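PDB 5CE8: branched-chain amino acid aminotransferase from Thermoproteus uzoniensis, which transfers amino groups with the help of pyridoxal 5'-phosphate, probably from leucine, isoleucine and valine to 2-oxoglutarate. Local coordinates for residues I244-E247 with E248-A252; V194-S198 with G199-F203; P79-A82 with E83-S86. All coordinates share one frame; numbering follows the deposited sequence.

Contact 1 (I244-E247 with E248-A252)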
loop_
_atom_site.group_PDB
_atom_site.type_symbol
_atom_site.label_atom_id
_atom_site.label_comp_id
_atom_site.label_asym_id
_atom_site.label_seq_id
_atom_site.Cartn_x
_atom_site.Cartn_y
_atom_site.Cartn_z
ATOM N N ILE A 244 15.423 8.418 -0.510
ATOM C CA ILE A 244 15.543 9.338 -1.620
ATOM C C ILE A 244 14.269 9.371 -2.464
ATOM O O ILE A 244 13.876 8.371 -2.893
ATOM C CB ILE A 244 16.761 8.914 -2.499
ATOM C CG1 ILE A 244 18.024 9.315 -1.740
ATOM C CG2 ILE A 244 16.773 9.707 -3.800
ATOM C CD1 ILE A 244 19.267 8.778 -2.358
ATOM N N THR A 245 13.686 10.541 -2.787
ATOM C CA THR A 245 12.599 10.531 -3.745
ATOM C C THR A 245 13.124 10.731 -5.202
ATOM O O THR A 245 14.207 11.171 -5.428
ATOM C CB THR A 245 11.640 11.639 -3.453
ATOM O OG1 THR A 245 12.365 12.840 -3.554
ATOM C CG2 THR A 245 11.117 11.504 -2.058
ATOM N N ARG A 246 12.268 10.439 -6.146
ATOM C CA ARG A 246 12.458 10.837 -7.470
ATOM C C ARG A 246 12.785 12.364 -7.685
ATOM O O ARG A 246 13.708 12.663 -8.364
ATOM C CB ARG A 246 11.253 10.382 -8.183
ATOM C CG ARG A 246 11.004 10.818 -9.606
ATOM C CD ARG A 246 9.609 10.202 -9.874
ATOM N NE ARG A 246 9.717 9.872 -11.197
ATOM C CZ ARG A 246 9.294 8.822 -11.830
ATOM N NH1 ARG A 246 8.366 7.965 -11.381
ATOM N NH2 ARG A 246 9.782 8.835 -13.058
ATOM N N GLU A 247 12.021 13.242 -7.068
ATOM C CA GLU A 247 12.308 14.689 -7.006
ATOM C C GLU A 247 13.725 15.085 -6.563
ATOM O O GLU A 247 14.342 15.903 -7.202
ATOM C CB GLU A 247 11.226 15.474 -6.195
ATOM C CG GLU A 247 9.784 15.168 -6.693
ATOM C CD GLU A 247 9.152 14.193 -5.802
ATOM O OE1 GLU A 247 9.475 12.984 -5.951
ATOM O OE2 GLU A 247 8.399 14.663 -4.951
ATOM N N GLU A 248 14.284 14.422 -5.587
ATOM C CA GLU A 248 15.650 14.667 -5.094
ATOM C C GLU A 248 16.628 14.121 -6.109
ATOM O O GLU A 248 17.727 14.638 -6.235
ATOM C CB GLU A 248 15.900 13.999 -3.732
ATOM C CG GLU A 248 15.011 14.559 -2.651
ATOM C CD GLU A 248 15.110 13.794 -1.381
ATOM O OE1 GLU A 248 15.131 12.532 -1.451
ATOM O OE2 GLU A 248 15.090 14.464 -0.277
ATOM N N LEU A 249 16.247 13.112 -6.858
ATOM C CA LEU A 249 17.180 12.620 -7.885
ATOM C C LEU A 249 17.301 13.672 -9.083
ATOM O O LEU A 249 18.420 13.983 -9.628
ATOM C CB LEU A 249 16.649 11.338 -8.477
ATOM C CG LEU A 249 17.495 10.056 -8.508
ATOM C CD1 LEU A 249 16.867 9.147 -9.558
ATOM C CD2 LEU A 249 18.968 10.257 -8.791
ATOM N N TYR A 250 16.121 14.078 -9.550
ATOM C CA TYR A 250 15.928 15.053 -10.636
ATOM C C TYR A 250 16.683 16.349 -10.353
ATOM O O TYR A 250 17.159 16.980 -11.299
ATOM C CB TYR A 250 14.444 15.321 -10.810
ATOM C CG TYR A 250 13.605 14.301 -11.600
ATOM C CD1 TYR A 250 14.097 13.022 -11.962
ATOM C CD2 TYR A 250 12.343 14.606 -11.939
ATOM C CE1 TYR A 250 13.302 12.117 -12.671
ATOM C CE2 TYR A 250 11.519 13.748 -12.588
ATOM C CZ TYR A 250 12.038 12.502 -13.015
ATOM O OH TYR A 250 11.189 11.682 -13.676
ATOM N N ALA A 251 16.632 16.802 -9.102
ATOM C CA ALA A 251 17.233 18.019 -8.547
ATOM C C ALA A 251 18.606 17.866 -7.956
ATOM O O ALA A 251 19.173 18.810 -7.440
ATOM C CB ALA A 251 16.300 18.572 -7.464
ATOM N N ALA A 252 19.168 16.667 -7.917
ATOM C CA ALA A 252 20.471 16.508 -7.318
ATOM C C ALA A 252 21.553 17.321 -8.013
ATOM O O ALA A 252 21.514 17.484 -9.218
ATOM C CB ALA A 252 20.937 15.006 -7.371
#
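The side chain of E248 folds back along the start of helix 246-250 and meets T245 at almost every step. E248 CB lies 3.7 Å from T245 O, and E248 CG then passes T245 OG1 at 3.3 Å. With CG beside the backbone N (chi1 -63°) and the chain extended beyond it, the carboxylate is carried back past the helix start, where E248 OE1 accepts from T245 N at 2.8 Å. The donor uses the anti side of OE1, 32° out of the carboxylate plane. In return T245 OG1 accepts from E248 N at 3.2 Å.

Starting in the same turn, R246 and Y250 run side by side, their side chains pointing the same way. R246 CG sits over one face of the phenol ring, 4.1 Å from the Y250 ring centroid, in a CH-pi contact, while R246 NE makes a weak 3.4 Å bond to Y250 OH. Both polar ends have stronger partners: R246 bonds S148 of the third subunit, and D271 takes a salt bridge from R246 and a hydrogen bond from Y250. E247 reaches T154 and M160 of the second subunit.

The reciprocal bonds between T245 and E248 form a capping box at the N-terminus of this short helix.

Contact 2 (V194-S198 with G199-F203). With PLP (pyridoxal-5'-phosphate), chain D.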
loop_
_atom_site.group_PDB
_atom_site.type_symbol
_atom_site.label_atom_id
_atom_site.label_comp_id
_atom_site.label_asym_id
_atom_site.label_seq_id
_atom_site.Cartn_x
_atom_site.Cartn_y
_atom_site.Cartn_z
ATOM N N VAL A 194 13.322 5.868 -4.250
ATOM C CA VAL A 194 14.464 5.314 -5.078
ATOM C C VAL A 194 15.255 4.306 -4.236
ATOM O O VAL A 194 15.693 4.587 -3.109
ATOM C CB VAL A 194 15.396 6.477 -5.544
ATOM C CG1 VAL A 194 16.681 5.997 -6.285
ATOM C CG2 VAL A 194 14.669 7.412 -6.456
ATOM N N VAL A 195 15.525 3.124 -4.757
ATOM C CA VAL A 195 16.381 2.242 -4.002
ATOM C C VAL A 195 17.653 1.692 -4.697
ATOM O O VAL A 195 18.683 1.583 -4.049
ATOM C CB VAL A 195 15.617 1.121 -3.311
ATOM C CG1 VAL A 195 14.871 1.674 -2.124
ATOM C CG2 VAL A 195 14.651 0.423 -4.247
ATOM N N GLU A 196 17.566 1.328 -5.931
ATOM C CA GLU A 196 18.604 0.443 -6.565
ATOM C C GLU A 196 18.713 0.772 -8.046
ATOM O O GLU A 196 17.750 1.273 -8.616
ATOM C CB GLU A 196 18.161 -0.958 -6.404
ATOM C CG GLU A 196 18.372 -1.657 -5.082
ATOM C CD GLU A 196 19.751 -2.162 -4.873
ATOM O OE1 GLU A 196 20.524 -2.240 -5.821
ATOM O OE2 GLU A 196 20.081 -2.516 -3.757
ATOM N N GLY A 197 19.845 0.459 -8.694
ATOM C CA GLY A 197 19.860 0.270 -10.106
ATOM C C GLY A 197 19.485 -1.199 -10.273
ATOM O O GLY A 197 19.298 -1.943 -9.301
ATOM N N SER A 198 19.513 -1.726 -11.451
ATOM C CA SER A 198 19.299 -3.173 -11.601
ATOM C C SER A 198 20.289 -4.035 -10.828
ATOM O O SER A 198 19.935 -5.063 -10.230
ATOM C CB SER A 198 19.208 -3.577 -13.089
ATOM O OG SER A 198 20.434 -3.481 -13.811
ATOM N N GLY A 199 21.527 -3.603 -10.811
ATOM C CA GLY A 199 22.563 -4.265 -10.093
ATOM C C GLY A 199 23.523 -3.332 -9.357
ATOM O O GLY A 199 24.704 -3.624 -9.340
ATOM N N GLU A 200 23.049 -2.191 -8.823
ATOM C CA GLU A 200 23.975 -1.167 -8.261
ATOM C C GLU A 200 23.303 -0.453 -7.167
ATOM O O GLU A 200 22.110 -0.175 -7.327
ATOM C CB GLU A 200 24.306 -0.106 -9.314
ATOM C CG GLU A 200 25.029 -0.564 -10.629
ATOM C CD GLU A 200 24.046 -1.039 -11.712
ATOM O OE1 GLU A 200 24.510 -1.531 -12.733
ATOM O OE2 GLU A 200 22.812 -1.019 -11.578
ATOM N N ASN A 201 24.052 0.018 -6.168
ATOM C CA ASN A 201 23.469 0.937 -5.151
ATOM C C ASN A 201 23.607 2.313 -5.749
ATOM O O ASN A 201 24.339 2.521 -6.749
ATOM C CB ASN A 201 24.123 0.889 -3.803
ATOM C CG ASN A 201 23.910 -0.466 -3.084
ATOM O OD1 ASN A 201 24.840 -1.144 -2.844
ATOM N ND2 ASN A 201 22.685 -0.841 -2.811
ATOM N N ILE A 202 22.836 3.223 -5.207
ATOM C CA ILE A 202 22.715 4.608 -5.746
ATOM C C ILE A 202 23.078 5.607 -4.647
ATOM O O ILE A 202 22.713 5.423 -3.464
ATOM C CB ILE A 202 21.263 4.969 -6.135
ATOM C CG1 ILE A 202 20.700 3.907 -7.035
ATOM C CG2 ILE A 202 21.155 6.318 -6.883
ATOM C CD1 ILE A 202 19.265 4.155 -7.492
ATOM N N PHE A 203 23.795 6.679 -5.051
ATOM C CA PHE A 203 24.136 7.802 -4.196
ATOM C C PHE A 203 23.759 9.129 -4.872
ATOM O O PHE A 203 23.990 9.337 -6.068
ATOM C CB PHE A 203 25.669 7.817 -3.892
ATOM C CG PHE A 203 26.113 6.863 -2.849
ATOM C CD1 PHE A 203 26.417 5.561 -3.189
ATOM C CD2 PHE A 203 26.454 7.300 -1.580
ATOM C CE1 PHE A 203 26.871 4.649 -2.277
ATOM C CE2 PHE A 203 26.943 6.356 -0.646
ATOM C CZ PHE A 203 27.133 5.040 -0.991
HETATM N N1 PLP D . 22.410 -3.926 -5.666
HETATM C C2 PLP D . 21.940 -5.149 -5.892
HETATM C C2A PLP D . 20.482 -5.376 -6.158
HETATM C C3 PLP D . 22.840 -6.290 -5.986
HETATM O O3 PLP D . 22.340 -7.546 -6.319
HETATM C C4 PLP D . 24.294 -6.055 -5.763
HETATM C C4A PLP D . 25.324 -7.164 -5.815
HETATM C C5 PLP D . 24.682 -4.643 -5.484
HETATM C C6 PLP D . 23.663 -3.651 -5.460
HETATM C C5A PLP D . 26.094 -4.165 -5.297
HETATM O O4P PLP D . 26.749 -4.846 -4.288
HETATM P P PLP D . 28.326 -4.882 -4.296
HETATM O O1P PLP D . 28.837 -5.510 -5.637
HETATM O O2P PLP D . 28.779 -3.527 -3.955
HETATM O O3P PLP D . 28.775 -5.864 -3.251
HETATM O O HOH W 1 21.288 1.802 -3.079
#
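One water molecule is gripped by three groups between V195, N201 and I202: it donates to V195 O at 2.8 Å and accepts from N201 ND2 and I202 N. It thus joins the two strand segments beside a classic beta bulge, in which V195 and E196 both face M187. Nearer the turn the chains bond directly. G197 N gives a nearly straight bond (168°) to E200 O at 2.7 Å, in the plane of that carbonyl. Within the turn, G199 N donates to E200 OE2 at 3.0 Å from well above the carboxylate plane. E200 OE1 lies close to E184 OE1; two carboxylates so near each other could share a proton or shift each other's ionisation. S198 OG bonds the other oxygen of E184.

On the apolar side I202, pointing toward the opposite segment, presses I202 CD1 against V194 CG1 at 3.4 Å, tighter than usual for two carbons. The two side chains cross at about a right angle, and I186 touches both.

E196 and N201 lie side by side, their carboxylate and amide planes 52° apart. Bent at chi2 (-80°), E196 turns its carboxylate to the cofactor, and E196 OE1 comes within 2.5 Å of PLP N1. Its other oxygen, OE2, is held by L220 N, while N201 ND2 is tied to L220 O; the backbone of L220 therefore holds both side chains. E200 C lies 3.6 Å from PLP C6. A glutamate facing the pyridine nitrogen is characteristic of fold-type IV PLP enzymes, where it is thought to favour the protonated ring and so strengthen the cofactor as an electron sink.

Contact 3 (P79-A82 with E83-S86)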
loop_
_atom_site.group_PDB
_atom_site.type_symbol
_atom_site.label_atom_id
_atom_site.label_comp_id
_atom_site.label_asym_id
_atom_site.label_seq_id
_atom_site.Cartn_x
_atom_site.Cartn_y
_atom_site.Cartn_z
ATOM N N PRO A 79 27.861 -25.883 2.812
ATOM C CA PRO A 79 28.743 -26.608 3.715
ATOM C C PRO A 79 30.193 -26.154 3.705
ATOM O O PRO A 79 31.075 -26.966 3.825
ATOM C CB PRO A 79 28.615 -28.054 3.202
ATOM C CG PRO A 79 28.355 -27.906 1.742
ATOM C CD PRO A 79 27.545 -26.657 1.599
ATOM N N TYR A 80 30.448 -24.883 3.533
ATOM C CA TYR A 80 31.796 -24.341 3.509
ATOM C C TYR A 80 31.870 -23.096 4.323
ATOM O O TYR A 80 30.926 -22.302 4.354
ATOM C CB TYR A 80 32.165 -23.960 2.103
ATOM C CG TYR A 80 32.316 -25.118 1.168
ATOM C CD1 TYR A 80 33.460 -25.936 1.225
ATOM C CD2 TYR A 80 31.308 -25.438 0.242
ATOM C CE1 TYR A 80 33.602 -27.000 0.335
ATOM C CE2 TYR A 80 31.443 -26.496 -0.619
ATOM C CZ TYR A 80 32.587 -27.275 -0.586
ATOM O OH TYR A 80 32.714 -28.366 -1.444
ATOM N N THR A 81 33.027 -22.829 4.900
ATOM C CA THR A 81 33.158 -21.553 5.627
ATOM C C THR A 81 33.623 -20.464 4.654
ATOM O O THR A 81 34.041 -20.692 3.497
ATOM C CB THR A 81 34.159 -21.710 6.743
ATOM O OG1 THR A 81 35.402 -22.043 6.108
ATOM C CG2 THR A 81 33.732 -22.802 7.669
ATOM N N ALA A 82 33.569 -19.264 5.160
ATOM C CA ALA A 82 34.045 -18.087 4.449
ATOM C C ALA A 82 35.482 -18.269 4.041
ATOM O O ALA A 82 35.899 -17.903 2.945
ATOM C CB ALA A 82 33.942 -16.898 5.373
ATOM N N GLU A 83 36.235 -18.838 4.973
ATOM C CA GLU A 83 37.663 -18.987 4.872
ATOM C C GLU A 83 37.976 -19.982 3.786
ATOM O O GLU A 83 38.723 -19.664 2.882
ATOM C CB GLU A 83 38.222 -19.387 6.271
ATOM C CG GLU A 83 39.483 -20.258 6.292
ATOM C CD GLU A 83 40.596 -19.604 7.058
ATOM O OE1 GLU A 83 40.921 -20.082 8.168
ATOM O OE2 GLU A 83 41.084 -18.594 6.516
ATOM N N GLU A 84 37.322 -21.151 3.818
ATOM C CA GLU A 84 37.390 -22.104 2.746
ATOM C C GLU A 84 37.098 -21.519 1.343
ATOM O O GLU A 84 37.798 -21.804 0.287
ATOM C CB GLU A 84 36.421 -23.241 3.060
ATOM C CG GLU A 84 37.031 -24.211 4.088
ATOM C CD GLU A 84 36.076 -25.300 4.583
ATOM O OE1 GLU A 84 36.563 -26.361 4.993
ATOM O OE2 GLU A 84 34.857 -25.117 4.577
ATOM N N LEU A 85 35.999 -20.779 1.281
ATOM C CA LEU A 85 35.620 -20.228 -0.018
ATOM C C LEU A 85 36.610 -19.223 -0.454
ATOM O O LEU A 85 36.962 -19.161 -1.659
ATOM C CB LEU A 85 34.192 -19.638 0.044
ATOM C CG LEU A 85 33.155 -20.710 0.333
ATOM C CD1 LEU A 85 31.854 -20.020 0.714
ATOM C CD2 LEU A 85 32.998 -21.696 -0.815
ATOM N N SER A 86 37.085 -18.392 0.471
ATOM C CA SER A 86 38.156 -17.418 0.175
ATOM C C SER A 86 39.406 -18.084 -0.451
ATOM O O SER A 86 39.971 -17.647 -1.552
ATOM C CB SER A 86 38.471 -16.546 1.445
ATOM O OG SER A 86 37.312 -15.749 1.874
#
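The phenol ring of Y80 meets the E84 carboxylate at its edge, with E84 OE2 near the ring plane and 3.7 Å from Y80 CD1. The two flat groups are turned 68° against each other. L85 CD2 comes to the same ring obliquely, 4.0 Å from Y80 CG, and also packs on Y80 CB; the two side chains cross at about a right angle. Beyond the segments, W16 meets the Y80 ring edge-to-face, and V126 of strand 125-132 packs on both Y80 and L85.

E84 OE2 has its main bond with T81 N, at 2.9 Å and fairly straight. The donor arrives on the anti side, 21° out of the carboxylate plane. The T81 hydroxyl stands between its own backbone N and carbonyl carbon (chi1 62°), which directs T81 OG1 to the first turn of the helix, where it accepts from E84 N at 3.1 Å. T81 O in turn accepts a hydrogen bond from L85 N.

A82 O is held twice by one residue: S86 N and S86 OG each donate to it at 2.8 Å, from opposite faces of the carbonyl plane. E83 turns its end away from the loop and pairs with R61 of helix 60-74 in a salt bridge. The same helix supplies L60 and M64, which touch S86, and M64 also touches L85.

With T81 as N-cap and its bond returned by E84, residues 81-84 form a capping box that starts helix 82-95 and joins it to the loop from helix 60-74.

Overall arrangement
Contacts 1 and 2 adjoin, their centres 13 Å apart on the same side of the chain's centre. I244 O and V194 N, 2.9 Å apart, make a probable hydrogen bond, and V194 CG2 packs near T245, R246 and L249. Contact 2 borders the cofactor directly, whereas the side chain of I244 in contact 1 is about 13 Å from the PLP. Contact 3 lies across the chain's centre from both, its centre 28 Å from that of contact 2 and 41 Å from that of contact 1. It touches neither, yet its S86 side chain is about 7 Å from that of H63, a PLP-binding residue. Contacts 1 and 3 share the capping-box motif, although their nearest atoms are about 31 Å apart.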